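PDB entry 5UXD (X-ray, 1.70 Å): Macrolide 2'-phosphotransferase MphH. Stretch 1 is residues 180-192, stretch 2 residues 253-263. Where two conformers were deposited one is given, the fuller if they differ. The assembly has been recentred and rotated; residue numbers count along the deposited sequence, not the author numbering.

Stretch 1 (180-192) AWLADDGCWPGHS
Stretch 2 (253-263) GRPWPGLARHC

The carbonyl of C187 sits between two aromatic side chains of the other stretch. Its O accepts a hydrogen bond from W256 NE1 at 2.9 Å, near the plane of the indole. The same C187 O lies over one face of the H262 imidazole, 3.0 Å from H262 CG.

The two stretches run antiparallel. C187 pairs with H262 (CA to CA 4.7 Å), P189 with W256 (7.4 Å) and H191 with R254 (8.7 Å), so the chains diverge toward H191. Together they bury 592 Å².

Stretch 1 leaves a helix and continues through D184 (phi/psi -84/102). Residues 185-187 have helical phi/psi without the regular bonds. The chain is then extended at W188 (-100/148) and P189 (-71/151), turns at G190 (-107/5), and extends again at H191 (-153/152). Stretch 2 is extended from R254 to W256, makes a type I turn from W256 to L259, and enters a helix at L259. G258 is the N-cap residue. An ideal CB on G258 would clash with G186 O at 2.5 Å; the actual G258 CA lies 3.6 Å from that oxygen. Water 1 links the backbones here, donating to G186 O (2.6 Å) and accepting from G258 N (2.9 Å).

H262 (chi1 t, chi2 55°) has the largest covered area. Its ND1 accepts a nearly straight hydrogen bond from W181 NE1 (3.0 Å, 166°), so ND1 is unprotonated in this bond. W181 is t, with chi2 48°. The H262 edge also points at the face of the W188 six-membered ring, with centroids 4.7 Å apart and planes at 60°. W188 (m, chi2 87°) is held by its own NE1, which donates to W181 O at 3.0 Å.

W256 (p, chi2 100°) lays one face against P189. P189 CA is 4.0 Å from the centroid of the six-membered ring, a CH-pi contact, and P189 CB is 3.6 Å from W256 CH2.

R261 (t, t, m, chi4 149°) forms a salt bridge with D184 (t): NH1 donates to D184 OD2 at 3.3 Å, with a bent angle of 138°. D184 OD1 accepts from G186 N at 3.1 Å. The aliphatic part of R261 passes C187 (m), with R261 CD 3.5 Å from C187 SG.

At the diverging end, R254 (m, t, m, chi4 -70°) places NE over one face of the H191 ring (p, chi2 -66°), and H191 NE2 lies over one face of the R254 guanidinium. The two planes are inclined, not parallel, with H191 CD2 3.2 Å from R254 NH2. Water 2 bridges H191 NE2 (2.9 Å) and R254 N (3.0 Å), spanning the wider gap.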

# COMPACT_ATOMS: atom_id res chain seq x y z
N ALA A 180 8.89 0.30 -25.06
CA ALA A 180 8.05 -0.68 -25.74
C ALA A 180 6.78 -0.96 -24.96
O ALA A 180 5.72 -1.22 -25.55
CB ALA A 180 8.83 -1.98 -25.97
N TRP A 181 6.86 -0.93 -23.62
CA TRP A 181 5.69 -1.08 -22.77
C TRP A 181 4.74 0.09 -22.97
O TRP A 181 3.53 -0.10 -23.17
CB TRP A 181 6.15 -1.19 -21.30
CG TRP A 181 5.09 -1.05 -20.26
CD1 TRP A 181 3.88 -1.67 -20.23
CD2 TRP A 181 5.17 -0.27 -19.05
NE1 TRP A 181 3.19 -1.32 -19.10
CE2 TRP A 181 3.96 -0.45 -18.36
CE3 TRP A 181 6.14 0.58 -18.51
CZ2 TRP A 181 3.69 0.18 -17.15
CZ3 TRP A 181 5.87 1.20 -17.31
CH2 TRP A 181 4.65 1.01 -16.64
N LEU A 182 5.27 1.32 -22.96
CA LEU A 182 4.43 2.50 -23.08
C LEU A 182 3.79 2.59 -24.46
O LEU A 182 2.72 3.19 -24.59
CB LEU A 182 5.23 3.77 -22.78
CG LEU A 182 5.79 3.88 -21.35
CD1 LEU A 182 6.92 4.88 -21.28
CD2 LEU A 182 4.67 4.27 -20.39
N ALA A 183 4.41 1.98 -25.47
CA ALA A 183 3.85 2.01 -26.82
C ALA A 183 2.83 0.91 -27.09
O ALA A 183 2.09 1.01 -28.08
CB ALA A 183 4.99 1.92 -27.84
N ASP A 184 2.77 -0.13 -26.26
CA ASP A 184 1.86 -1.26 -26.52
C ASP A 184 0.47 -0.94 -26.00
O ASP A 184 0.19 -1.05 -24.79
CB ASP A 184 2.41 -2.54 -25.89
CG ASP A 184 1.46 -3.70 -26.02
OD1 ASP A 184 0.63 -3.69 -26.96
OD2 ASP A 184 1.53 -4.61 -25.17
N ASP A 185 -0.42 -0.57 -26.92
CA ASP A 185 -1.79 -0.23 -26.57
C ASP A 185 -2.48 -1.34 -25.80
O ASP A 185 -3.37 -1.07 -24.98
CB ASP A 185 -2.61 0.07 -27.83
CG ASP A 185 -2.30 1.43 -28.43
OD1 ASP A 185 -1.66 2.28 -27.77
OD2 ASP A 185 -2.73 1.64 -29.58
N GLY A 186 -2.09 -2.59 -26.05
CA GLY A 186 -2.74 -3.72 -25.40
C GLY A 186 -2.53 -3.82 -23.90
O GLY A 186 -3.32 -4.48 -23.22
N CYS A 187 -1.49 -3.16 -23.36
CA CYS A 187 -1.22 -3.23 -21.92
C CYS A 187 -2.14 -2.34 -21.09
O CYS A 187 -2.34 -2.61 -19.90
CB CYS A 187 0.22 -2.81 -21.61
SG CYS A 187 1.46 -4.08 -21.85
N TRP A 188 -2.67 -1.28 -21.68
CA TRP A 188 -3.05 -0.17 -20.82
C TRP A 188 -4.55 -0.17 -20.52
O TRP A 188 -5.37 -0.56 -21.36
CB TRP A 188 -2.63 1.16 -21.45
CG TRP A 188 -1.15 1.24 -21.44
CD1 TRP A 188 -0.30 0.76 -22.40
CD2 TRP A 188 -0.34 1.74 -20.38
NE1 TRP A 188 1.01 0.96 -22.00
CE2 TRP A 188 1.00 1.56 -20.77
CE3 TRP A 188 -0.62 2.34 -19.15
CZ2 TRP A 188 2.07 1.95 -19.96
CZ3 TRP A 188 0.44 2.74 -18.35
CH2 TRP A 188 1.77 2.55 -18.76
N PRO A 189 -4.91 0.30 -19.32
CA PRO A 189 -6.32 0.25 -18.91
C PRO A 189 -7.19 1.23 -19.67
O PRO A 189 -6.74 2.30 -20.09
CB PRO A 189 -6.26 0.63 -17.42
CG PRO A 189 -5.00 1.46 -17.29
CD PRO A 189 -4.03 0.81 -18.25
N GLY A 190 -8.46 0.86 -19.81
CA GLY A 190 -9.49 1.70 -20.40
C GLY A 190 -10.47 2.26 -19.41
O GLY A 190 -11.45 2.90 -19.82
N HIS A 191 -10.26 2.04 -18.11
CA HIS A 191 -11.09 2.61 -17.07
C HIS A 191 -10.24 2.73 -15.81
O HIS A 191 -9.26 1.98 -15.64
CB HIS A 191 -12.36 1.78 -16.80
CG HIS A 191 -12.10 0.45 -16.15
ND1 HIS A 191 -11.42 -0.58 -16.77
CD2 HIS A 191 -12.46 -0.03 -14.93
CE1 HIS A 191 -11.36 -1.62 -15.97
NE2 HIS A 191 -11.98 -1.32 -14.84
N SER A 192 -10.60 3.70 -14.98
CA SER A 192 -9.98 4.05 -13.70
C SER A 192 -10.89 3.63 -12.55
O SER A 192 -12.12 3.67 -12.65
CB SER A 192 -9.71 5.55 -13.62
OG SER A 192 -8.89 5.98 -14.68
N GLY A 253 -15.20 -6.97 -11.37
CA GLY A 253 -13.99 -6.45 -11.97
C GLY A 253 -13.96 -6.67 -13.47
O GLY A 253 -14.54 -7.63 -13.99
N ARG A 254 -13.32 -5.75 -14.19
CA ARG A 254 -13.31 -5.73 -15.66
C ARG A 254 -11.86 -5.76 -16.16
O ARG A 254 -11.32 -4.75 -16.62
CB ARG A 254 -14.08 -4.52 -16.19
CG ARG A 254 -15.58 -4.59 -15.83
CD ARG A 254 -16.41 -3.41 -16.35
NE ARG A 254 -15.92 -2.13 -15.86
CZ ARG A 254 -16.01 -1.73 -14.59
NH1 ARG A 254 -16.58 -2.50 -13.68
NH2 ARG A 254 -15.53 -0.54 -14.24
N PRO A 255 -11.21 -6.93 -16.11
CA PRO A 255 -9.84 -7.02 -16.60
C PRO A 255 -9.83 -7.01 -18.12
O PRO A 255 -10.87 -7.17 -18.76
CB PRO A 255 -9.36 -8.37 -16.04
CG PRO A 255 -10.60 -9.19 -15.98
CD PRO A 255 -11.73 -8.23 -15.65
N TRP A 256 -8.65 -6.78 -18.69
CA TRP A 256 -8.46 -6.76 -20.14
C TRP A 256 -7.38 -7.76 -20.53
O TRP A 256 -6.58 -8.19 -19.68
CB TRP A 256 -8.09 -5.34 -20.63
CG TRP A 256 -6.92 -4.72 -19.87
CD1 TRP A 256 -5.62 -4.66 -20.28
CD2 TRP A 256 -6.95 -4.10 -18.57
NE1 TRP A 256 -4.85 -4.04 -19.33
CE2 TRP A 256 -5.64 -3.67 -18.27
CE3 TRP A 256 -7.97 -3.85 -17.63
CZ2 TRP A 256 -5.31 -3.01 -17.08
CZ3 TRP A 256 -7.64 -3.18 -16.45
CH2 TRP A 256 -6.32 -2.79 -16.18
N PRO A 257 -7.35 -8.20 -21.80
CA PRO A 257 -6.46 -9.32 -22.17
C PRO A 257 -4.99 -9.12 -21.84
O PRO A 257 -4.33 -10.08 -21.42
CB PRO A 257 -6.67 -9.43 -23.69
CG PRO A 257 -8.10 -8.99 -23.88
CD PRO A 257 -8.34 -7.90 -22.84
N GLY A 258 -4.44 -7.94 -22.03
CA GLY A 258 -3.03 -7.77 -21.73
C GLY A 258 -2.71 -7.36 -20.31
O GLY A 258 -1.61 -6.85 -20.05
N LEU A 259 -3.64 -7.59 -19.37
CA LEU A 259 -3.42 -7.11 -18.00
C LEU A 259 -2.23 -7.80 -17.35
O LEU A 259 -1.44 -7.14 -16.67
CB LEU A 259 -4.68 -7.30 -17.16
CG LEU A 259 -4.74 -6.73 -15.72
CD1 LEU A 259 -6.16 -6.30 -15.36
CD2 LEU A 259 -4.21 -7.73 -14.72
N ALA A 260 -2.08 -9.12 -17.52
CA ALA A 260 -0.96 -9.79 -16.87
C ALA A 260 0.36 -9.29 -17.43
O ALA A 260 1.31 -9.04 -16.68
CB ALA A 260 -1.10 -11.31 -16.99
N ARG A 261 0.41 -9.10 -18.76
CA ARG A 261 1.60 -8.54 -19.40
C ARG A 261 1.94 -7.18 -18.79
O ARG A 261 3.08 -6.94 -18.38
CB ARG A 261 1.35 -8.43 -20.91
CG ARG A 261 2.40 -7.66 -21.71
CD ARG A 261 1.87 -7.33 -23.12
NE ARG A 261 1.36 -8.51 -23.81
CZ ARG A 261 0.37 -8.51 -24.70
NH1 ARG A 261 -0.23 -7.38 -25.05
NH2 ARG A 261 -0.01 -9.65 -25.26
N HIS A 262 0.95 -6.29 -18.75
CA HIS A 262 1.07 -4.96 -18.14
C HIS A 262 1.64 -5.03 -16.71
O HIS A 262 2.53 -4.26 -16.36
CB HIS A 262 -0.33 -4.32 -18.13
CG HIS A 262 -0.38 -2.91 -17.61
ND1 HIS A 262 0.41 -1.90 -18.10
CD2 HIS A 262 -1.16 -2.35 -16.66
CE1 HIS A 262 0.13 -0.77 -17.46
NE2 HIS A 262 -0.82 -1.02 -16.58
N CYS A 263 1.13 -5.96 -15.89
CA CYS A 263 1.58 -6.06 -14.50
C CYS A 263 3.09 -6.31 -14.41
O CYS A 263 3.78 -5.66 -13.61
CB CYS A 263 0.83 -7.19 -13.77
SG CYS A 263 -0.88 -6.87 -13.36
O HOH W 1 -5.52 -5.78 -23.71
O HOH W 2 -12.52 -3.24 -12.79